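Local coordinates for protein putative esterase aq_1494 (Aquifex aeolicus, PDB 2EGR) that probably hydrolyses fatty acyl-CoA thioesters, as a putative hot-dog-fold esterase of the 4-hydroxybenzoyl-CoA thioesterase family, at residues Tyr69-Glu74 with Val93-Ile98; Phe85-Ser90 with Thr105-Val110. One frame throughout, in Å; residues are numbered along the deposited sequence.

Overall arrangement
Following the chain from the N terminus, residues 69-74, 85-90, 93-98 and 105-110 come in turn, and they pair first with third and second with fourth, so the two contacts cross in sequence. Contact 1 closes a loop of 18 residues, joining the start of strand 72-82 to the end of strand 86-95, away from the turn that links them. Contact 2 closes one of 14 residues and joins the start of strand 86-95 to strand 98-111. Strand 86-95 thus takes part in both, one near each of its ends, and is shared by two successive antiparallel hairpins of the hot-dog sheet. Their centres lie about 26 Å apart, on opposite sides of the chain's centre.

Contact 1: Tyr69-Glu74 with Val93-Ile98; sequences YDDVFE and VFKEDI
Val93 packs against Phe73 through its CG1 branch, which lies 3.9 Å from Phe73 CD1 and approaches the ring obliquely; the same ring also meets Tyr28 of helix 22-39. The Val93 backbone joins in as well, with CA 3.3 Å from Glu74 O in a CA-H...O contact. At Phe94 the chains pair fully. Its N donates to Glu74 O at 2.7 Å, with an N-H...O angle of 162°, and its O accepts Glu74 N at 2.9 Å. These reciprocal bonds define a hydrogen-bonded antiparallel pair, here where the hairpin of strands 72-82 and 86-95 in the hot-dog sheet reaches its open end. The two side chains leave on one face but part company: the Phe94 ring meets His76, whereas Glu74 OE2 forms a salt bridge with Arg6 of strand 3-8. Lys95 is the last residue of strand 86-95, facing the start of strand 72-82. With CG anti to the backbone N (chi1 171°) and the chain extended beyond it, NZ comes to 2.8 Å from Asp71 OD2 in a salt bridge, meeting that oxygen from above the carboxylate plane, 41° out of it. Phe68 N also donates to this oxygen, so two donors grip it. From Lys95 to Ile98 the chain makes a type II' turn into strand 98-111. Within it, Glu96 N donates to a water at 2.8 Å, which donates to Val72 O at 2.7 Å.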
ATOM      1  N   TYR A  69     -10.950  -6.655   9.489  1.00 16.08           N
ATOM      2  CA  TYR A  69      -9.717  -6.910  10.198  1.00 16.13           C
ATOM      3  C   TYR A  69      -9.775  -8.242  10.932  1.00 16.91           C
ATOM      4  O   TYR A  69     -10.731  -8.501  11.672  1.00 17.58           O
ATOM      5  CB  TYR A  69      -9.386  -5.785  11.222  1.00 16.15           C
ATOM      6  CG  TYR A  69      -8.240  -6.159  12.128  1.00 14.99           C
ATOM      7  CD1 TYR A  69      -6.977  -6.530  11.603  1.00 13.15           C
ATOM      8  CD2 TYR A  69      -8.407  -6.214  13.519  1.00 14.07           C
ATOM      9  CE1 TYR A  69      -5.914  -6.921  12.473  1.00 14.24           C
ATOM     10  CE2 TYR A  69      -7.370  -6.575  14.358  1.00 15.48           C
ATOM     11  CZ  TYR A  69      -6.130  -6.912  13.843  1.00 15.82           C
ATOM     12  OH  TYR A  69      -5.132  -7.277  14.715  1.00 16.57           O
ATOM     13  N   ASP A  70      -8.712  -9.036  10.732  1.00 16.68           N
ATOM     14  CA  ASP A  70      -8.445 -10.281  11.452  1.00 16.94           C
ATOM     15  C   ASP A  70      -9.325 -11.429  10.973  1.00 16.64           C
ATOM     16  O   ASP A  70      -9.252 -12.499  11.581  1.00 17.78           O
ATOM     17  CB  ASP A  70      -8.565 -10.109  12.979  1.00 18.57           C
ATOM     18  CG  ASP A  70      -7.556 -10.962  13.755  1.00 20.29           C
ATOM     19  OD1 ASP A  70      -6.487 -11.259  13.222  1.00 17.49           O
ATOM     20  OD2 ASP A  70      -7.807 -11.325  14.914  1.00 22.72           O
ATOM     21  N   ASP A  71     -10.117 -11.233   9.905  1.00 15.46           N
ATOM     22  CA  ASP A  71     -10.901 -12.326   9.294  1.00 16.17           C
ATOM     23  C   ASP A  71      -9.955 -13.327   8.662  1.00 17.30           C
ATOM     24  O   ASP A  71      -8.973 -12.946   8.028  1.00 17.78           O
ATOM     25  CB  ASP A  71     -11.865 -11.860   8.202  1.00 15.80           C
ATOM     26  CG  ASP A  71     -13.155 -11.272   8.743  1.00 16.91           C
ATOM     27  OD1 ASP A  71     -13.461 -11.450   9.925  1.00 18.06           O
ATOM     28  OD2 ASP A  71     -13.884 -10.668   7.929  1.00 18.54           O
ATOM     29  N   VAL A  72     -10.246 -14.613   8.840  1.00 17.53           N
ATOM     30  CA  VAL A  72      -9.533 -15.647   8.101  1.00 18.92           C
ATOM     31  C   VAL A  72     -10.341 -15.938   6.838  1.00 18.97           C
ATOM     32  O   VAL A  72     -11.566 -16.125   6.891  1.00 19.80           O
ATOM     33  CB  VAL A  72      -9.285 -16.919   8.957  1.00 18.83           C
ATOM     34  CG1 VAL A  72      -8.582 -18.035   8.088  1.00 21.97           C
ATOM     35  CG2 VAL A  72      -8.428 -16.564  10.168  1.00 20.37           C
ATOM     36  N   PHE A  73      -9.662 -15.920   5.701  1.00 18.25           N
ATOM     37  CA  PHE A  73     -10.318 -16.110   4.433  1.00 18.71           C
ATOM     38  C   PHE A  73      -9.463 -17.037   3.570  1.00 19.67           C
ATOM     39  O   PHE A  73      -8.311 -17.321   3.898  1.00 20.17           O
ATOM     40  CB  PHE A  73     -10.650 -14.745   3.764  1.00 19.62           C
ATOM     41  CG  PHE A  73      -9.444 -13.993   3.317  1.00 17.21           C
ATOM     42  CD1 PHE A  73      -8.900 -14.213   2.060  1.00 18.92           C
ATOM     43  CD2 PHE A  73      -8.823 -13.083   4.187  1.00 20.38           C
ATOM     44  CE1 PHE A  73      -7.761 -13.517   1.631  1.00 20.13           C
ATOM     45  CE2 PHE A  73      -7.679 -12.412   3.788  1.00 17.55           C
ATOM     46  CZ  PHE A  73      -7.148 -12.620   2.517  1.00 18.81           C
ATOM     47  N   GLU A  74     -10.057 -17.553   2.501  1.00 20.13           N
ATOM     48  CA  GLU A  74      -9.350 -18.429   1.588  1.00 19.61           C
ATOM     49  C   GLU A  74      -9.622 -17.932   0.192  1.00 19.06           C
ATOM     50  O   GLU A  74     -10.740 -17.566  -0.124  1.00 19.68           O
ATOM     51  CB  GLU A  74      -9.811 -19.898   1.754  1.00 19.68           C
ATOM     52  CG  GLU A  74      -9.547 -20.407   3.157  1.00 21.38           C
ATOM     53  CD  GLU A  74      -9.873 -21.880   3.323  1.00 26.21           C
ATOM     54  OE1 GLU A  74     -10.703 -22.392   2.557  1.00 22.66           O
ATOM     55  OE2 GLU A  74      -9.241 -22.518   4.189  1.00 26.57           O
ATOM     56  N   VAL A  93     -13.094 -15.921  -3.339  1.00 19.22           N
ATOM     57  CA  VAL A  93     -12.690 -15.620  -1.968  1.00 19.15           C
ATOM     58  C   VAL A  93     -13.765 -16.083  -1.020  1.00 19.55           C
ATOM     59  O   VAL A  93     -14.908 -15.606  -1.078  1.00 20.83           O
ATOM     60  CB  VAL A  93     -12.396 -14.118  -1.767  1.00 18.97           C
ATOM     61  CG1 VAL A  93     -12.000 -13.861  -0.280  1.00 18.17           C
ATOM     62  CG2 VAL A  93     -11.298 -13.664  -2.743  1.00 17.61           C
ATOM     63  N   PHE A  94     -13.413 -17.043  -0.160  1.00 19.84           N
ATOM     64  CA  PHE A  94     -14.340 -17.558   0.846  1.00 21.09           C
ATOM     65  C   PHE A  94     -14.059 -17.069   2.248  1.00 22.15           C
ATOM     66  O   PHE A  94     -12.908 -17.008   2.683  1.00 21.64           O
ATOM     67  CB  PHE A  94     -14.308 -19.097   0.877  1.00 21.39           C
ATOM     68  CG  PHE A  94     -14.961 -19.734  -0.310  1.00 20.41           C
ATOM     69  CD1 PHE A  94     -16.354 -19.843  -0.375  1.00 23.49           C
ATOM     70  CD2 PHE A  94     -14.196 -20.201  -1.363  1.00 22.19           C
ATOM     71  CE1 PHE A  94     -16.967 -20.429  -1.488  1.00 23.18           C
ATOM     72  CE2 PHE A  94     -14.800 -20.791  -2.478  1.00 22.81           C
ATOM     73  CZ  PHE A  94     -16.182 -20.905  -2.531  1.00 21.32           C
ATOM     74  N   LYS A  95     -15.130 -16.755   2.965  1.00 23.49           N
ATOM     75  CA  LYS A  95     -15.067 -16.545   4.402  1.00 24.47           C
ATOM     76  C   LYS A  95     -16.167 -17.376   5.076  1.00 25.90           C
ATOM     77  O   LYS A  95     -17.362 -17.185   4.831  1.00 24.70           O
ATOM     78  CB  LYS A  95     -15.218 -15.047   4.695  1.00 25.11           C
ATOM     79  CG  LYS A  95     -15.391 -14.658   6.157  1.00 24.66           C
ATOM     80  CD  LYS A  95     -15.871 -13.192   6.222  1.00 25.28           C
ATOM     81  CE  LYS A  95     -16.287 -12.828   7.611  1.00 27.65           C
ATOM     82  NZ  LYS A  95     -16.578 -11.370   7.870  1.00 27.77           N
ATOM     83  N   GLU A  96     -15.748 -18.288   5.944  1.00 28.56           N
ATOM     84  CA  GLU A  96     -16.667 -19.260   6.533  1.00 30.83           C
ATOM     85  C   GLU A  96     -17.395 -19.980   5.374  1.00 31.46           C
ATOM     86  O   GLU A  96     -16.736 -20.438   4.445  1.00 32.12           O
ATOM     87  CB  GLU A  96     -17.551 -18.595   7.589  1.00 31.72           C
ATOM     88  CG  GLU A  96     -16.785 -18.548   8.922  1.00 36.83           C
ATOM     89  CD  GLU A  96     -17.106 -17.365   9.805  1.00 42.65           C
ATOM     90  OE1 GLU A  96     -17.380 -16.252   9.303  1.00 45.72           O
ATOM     91  OE2 GLU A  96     -17.052 -17.548  11.039  1.00 46.60           O
ATOM     92  N   ASP A  97     -18.704 -20.096   5.356  1.00 32.37           N
ATOM     93  CA  ASP A  97     -19.223 -20.903   4.230  1.00 34.57           C
ATOM     94  C   ASP A  97     -19.244 -20.129   2.887  1.00 32.98           C
ATOM     95  O   ASP A  97     -19.501 -20.700   1.808  1.00 32.88           O
ATOM     96  CB  ASP A  97     -20.593 -21.539   4.562  1.00 35.63           C
ATOM     97  CG  ASP A  97     -20.469 -22.939   5.204  1.00 40.27           C
ATOM     98  OD1 ASP A  97     -21.521 -23.601   5.409  1.00 43.40           O
ATOM     99  OD2 ASP A  97     -19.324 -23.375   5.507  1.00 45.95           O
ATOM    100  N   ILE A  98     -18.907 -18.842   2.963  1.00 31.47           N
ATOM    101  CA  ILE A  98     -19.502 -17.848   2.071  1.00 29.98           C
ATOM    102  C   ILE A  98     -18.541 -17.247   1.062  1.00 28.94           C
ATOM    103  O   ILE A  98     -17.457 -16.780   1.432  1.00 28.19           O
ATOM    104  CB  ILE A  98     -20.196 -16.710   2.898  1.00 30.56           C
ATOM    105  CG1 ILE A  98     -21.112 -17.268   4.013  1.00 32.25           C
ATOM    106  CG2 ILE A  98     -20.906 -15.698   1.968  1.00 30.69           C
ATOM    107  CD1 ILE A  98     -22.168 -18.278   3.566  1.00 34.66           C
TER
HETATM  108  O   HOH W   1     -12.995 -18.362   6.395  1.00 35.47           O

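Contact 2: Phe85-Ser90 with Thr105-Val110; sequences FTFTFS and TKHCMV
His107 lays its CB, rather than its imidazole, over one face of the Phe87 ring: this CH-pi contact has CB 3.8 Å from the Phe87 centroid and 20° off the ring normal. The two ring planes are within 19° of parallel, yet slid so far apart that they barely overlap. Phe87 CG sits between the backbone N and the carbonyl carbon (chi1 56°), and the end of the side chain comes nearer the facing strand than its first bond would suggest. The motif is an antiparallel hairpin of the hot-dog sheet, and two hydrogen-bonded pairs fix its register. Phe87 N reaches His107 O at 3.0 Å, and His107 N returns to Phe87 O at 2.8 Å. Phe89 N donates to Thr105 O at 2.9 Å, while Thr105 N donates to Phe89 O. Phe87, Phe89, Thr105 and His107 share one face, where Leu126 of helix 120-126 packs on both phenylalanines and the Thr105 hydroxyl bonds to Tyr91 OH. On the other face, the extended Lys106 chain passes obliquely over two threonines of the facing strand. Its CG lies 3.6 Å from Thr88 OG1; farther out, Lys106 CE is 3.6 Å from Thr86 OG1, a hydroxyl whose hydrogen bond is to Ser83 OG.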
ATOM      1  N   PHE A  85       0.236 -18.483 -25.752  1.00 38.65           N
ATOM      2  CA  PHE A  85       0.815 -17.237 -25.254  1.00 37.86           C
ATOM      3  C   PHE A  85       0.307 -16.728 -23.906  1.00 36.70           C
ATOM      4  O   PHE A  85       1.006 -15.954 -23.252  1.00 37.04           O
ATOM      5  CB  PHE A  85       0.648 -16.127 -26.300  1.00 38.99           C
ATOM      6  CG  PHE A  85       1.516 -16.300 -27.509  1.00 39.86           C
ATOM      7  CD1 PHE A  85       2.867 -15.961 -27.468  1.00 40.97           C
ATOM      8  CD2 PHE A  85       0.983 -16.802 -28.691  1.00 41.36           C
ATOM      9  CE1 PHE A  85       3.675 -16.131 -28.591  1.00 42.36           C
ATOM     10  CE2 PHE A  85       1.788 -16.974 -29.811  1.00 41.25           C
ATOM     11  CZ  PHE A  85       3.125 -16.634 -29.763  1.00 40.72           C
ATOM     12  N   THR A  86      -0.906 -17.125 -23.524  1.00 34.61           N
ATOM     13  CA  THR A  86      -1.590 -16.552 -22.358  1.00 33.00           C
ATOM     14  C   THR A  86      -2.176 -17.615 -21.427  1.00 31.38           C
ATOM     15  O   THR A  86      -2.315 -18.772 -21.819  1.00 31.38           O
ATOM     16  CB  THR A  86      -2.750 -15.574 -22.773  1.00 33.30           C
ATOM     17  OG1 THR A  86      -3.889 -16.312 -23.216  1.00 34.86           O
ATOM     18  CG2 THR A  86      -2.306 -14.588 -23.865  1.00 32.82           C
ATOM     19  N   PHE A  87      -2.516 -17.202 -20.203  1.00 28.43           N
ATOM     20  CA  PHE A  87      -3.304 -18.020 -19.282  1.00 27.04           C
ATOM     21  C   PHE A  87      -4.170 -17.146 -18.397  1.00 25.56           C
ATOM     22  O   PHE A  87      -3.837 -15.966 -18.179  1.00 24.29           O
ATOM     23  CB  PHE A  87      -2.408 -18.941 -18.433  1.00 27.20           C
ATOM     24  CG  PHE A  87      -1.339 -18.216 -17.641  1.00 26.71           C
ATOM     25  CD1 PHE A  87      -1.546 -17.892 -16.299  1.00 26.93           C
ATOM     26  CD2 PHE A  87      -0.106 -17.913 -18.228  1.00 25.78           C
ATOM     27  CE1 PHE A  87      -0.529 -17.259 -15.559  1.00 24.79           C
ATOM     28  CE2 PHE A  87       0.907 -17.262 -17.505  1.00 27.02           C
ATOM     29  CZ  PHE A  87       0.688 -16.936 -16.161  1.00 25.84           C
ATOM     30  N   THR A  88      -5.268 -17.724 -17.919  1.00 24.56           N
ATOM     31  CA  THR A  88      -6.314 -17.031 -17.145  1.00 24.34           C
ATOM     32  C   THR A  88      -6.601 -17.814 -15.868  1.00 24.64           C
ATOM     33  O   THR A  88      -6.883 -19.024 -15.922  1.00 23.94           O
ATOM     34  CB  THR A  88      -7.642 -16.855 -17.971  1.00 24.36           C
ATOM     35  OG1 THR A  88      -7.351 -16.116 -19.150  1.00 25.30           O
ATOM     36  CG2 THR A  88      -8.722 -16.099 -17.198  1.00 24.87           C
ATOM     37  N   PHE A  89      -6.490 -17.138 -14.718  1.00 22.97           N
ATOM     38  CA  PHE A  89      -6.930 -17.708 -13.464  1.00 22.36           C
ATOM     39  C   PHE A  89      -8.263 -17.147 -13.033  1.00 22.21           C
ATOM     40  O   PHE A  89      -8.552 -15.962 -13.278  1.00 21.71           O
ATOM     41  CB  PHE A  89      -5.921 -17.429 -12.324  1.00 22.99           C
ATOM     42  CG  PHE A  89      -4.620 -18.155 -12.456  1.00 24.26           C
ATOM     43  CD1 PHE A  89      -4.541 -19.528 -12.252  1.00 25.91           C
ATOM     44  CD2 PHE A  89      -3.451 -17.452 -12.725  1.00 26.37           C
ATOM     45  CE1 PHE A  89      -3.296 -20.189 -12.347  1.00 25.18           C
ATOM     46  CE2 PHE A  89      -2.208 -18.101 -12.813  1.00 27.59           C
ATOM     47  CZ  PHE A  89      -2.134 -19.468 -12.638  1.00 25.33           C
ATOM     48  N   SER A  90      -9.061 -17.991 -12.382  1.00 21.26           N
ATOM     49  CA  SER A  90     -10.247 -17.551 -11.667  1.00 21.41           C
ATOM     50  C   SER A  90     -10.020 -17.721 -10.170  1.00 21.38           C
ATOM     51  O   SER A  90      -9.183 -18.534  -9.737  1.00 20.65           O
ATOM     52  CB  SER A  90     -11.540 -18.237 -12.147  1.00 23.17           C
ATOM     53  OG  SER A  90     -11.762 -19.496 -11.543  1.00 24.12           O
ATOM     54  N   THR A 105      -7.977 -13.028 -13.626  1.00 20.95           N
ATOM     55  CA  THR A 105      -6.811 -12.344 -14.157  1.00 22.07           C
ATOM     56  C   THR A 105      -6.275 -13.102 -15.370  1.00 23.53           C
ATOM     57  O   THR A 105      -6.214 -14.340 -15.374  1.00 23.36           O
ATOM     58  CB  THR A 105      -5.685 -12.197 -13.115  1.00 22.80           C
ATOM     59  OG1 THR A 105      -5.258 -13.497 -12.678  1.00 21.34           O
ATOM     60  CG2 THR A 105      -6.164 -11.378 -11.895  1.00 21.31           C
ATOM     61  N   LYS A 106      -5.891 -12.344 -16.396  1.00 23.64           N
ATOM     62  CA  LYS A 106      -5.291 -12.913 -17.595  1.00 24.53           C
ATOM     63  C   LYS A 106      -3.877 -12.384 -17.761  1.00 25.00           C
ATOM     64  O   LYS A 106      -3.595 -11.176 -17.515  1.00 24.93           O
ATOM     65  CB  LYS A 106      -6.158 -12.617 -18.821  1.00 25.11           C
ATOM     66  CG  LYS A 106      -5.587 -13.143 -20.110  1.00 25.11           C
ATOM     67  CD  LYS A 106      -6.443 -12.729 -21.300  1.00 29.22           C
ATOM     68  CE  LYS A 106      -6.115 -13.592 -22.512  1.00 30.17           C
ATOM     69  NZ  LYS A 106      -6.661 -12.967 -23.752  1.00 32.48           N
ATOM     70  N   HIS A 107      -2.987 -13.285 -18.161  1.00 24.07           N
ATOM     71  CA  HIS A 107      -1.546 -13.055 -18.184  1.00 25.17           C
ATOM     72  C   HIS A 107      -0.902 -13.508 -19.485  1.00 25.72           C
ATOM     73  O   HIS A 107      -1.399 -14.392 -20.170  1.00 25.67           O
ATOM     74  CB  HIS A 107      -0.855 -13.814 -17.040  1.00 24.83           C
ATOM     75  CG  HIS A 107      -1.409 -13.505 -15.686  1.00 22.65           C
ATOM     76  ND1 HIS A 107      -2.537 -14.122 -15.185  1.00 23.47           N
ATOM     77  CD2 HIS A 107      -1.018 -12.617 -14.749  1.00 19.74           C
ATOM     78  CE1 HIS A 107      -2.809 -13.634 -13.991  1.00 19.05           C
ATOM     79  NE2 HIS A 107      -1.911 -12.706 -13.710  1.00 23.04           N
ATOM     80  N   CYS A 108       0.227 -12.911 -19.783  1.00 27.86           N
ATOM     81  CA  CYS A 108       1.067 -13.369 -20.859  1.00 29.02           C
ATOM     82  C   CYS A 108       2.488 -13.320 -20.348  1.00 29.43           C
ATOM     83  O   CYS A 108       2.715 -13.008 -19.169  1.00 29.04           O
ATOM     84  CB  CYS A 108       0.827 -12.528 -22.123  1.00 28.77           C
ATOM     85  SG  CYS A 108       1.397 -10.832 -22.046  1.00 30.62           S
ATOM     86  N   MET A 109       3.447 -13.682 -21.198  1.00 29.90           N
ATOM     87  CA  MET A 109       4.826 -13.797 -20.768  1.00 29.94           C
ATOM     88  C   MET A 109       5.794 -13.079 -21.689  1.00 32.66           C
ATOM     89  O   MET A 109       5.587 -12.995 -22.911  1.00 32.89           O
ATOM     90  CB  MET A 109       5.230 -15.266 -20.589  1.00 30.72           C
ATOM     91  CG  MET A 109       4.591 -15.940 -19.370  1.00 30.19           C
ATOM     92  SD  MET A 109       5.279 -17.544 -18.939  1.00 24.15           S
ATOM     93  CE  MET A 109       3.890 -18.170 -18.087  1.00 31.12           C
ATOM     94  N   VAL A 110       6.855 -12.564 -21.085  1.00 34.94           N
ATOM     95  CA  VAL A 110       7.798 -11.702 -21.775  1.00 37.36           C
ATOM     96  C   VAL A 110       9.241 -12.124 -21.491  1.00 39.23           C
ATOM     97  O   VAL A 110       9.610 -12.452 -20.345  1.00 39.02           O
ATOM     98  CB  VAL A 110       7.515 -10.194 -21.413  1.00 37.29           C
ATOM     99  CG1 VAL A 110       8.757  -9.312 -21.530  1.00 38.08           C
ATOM    100  CG2 VAL A 110       6.357  -9.655 -22.250  1.00 37.24           C
TER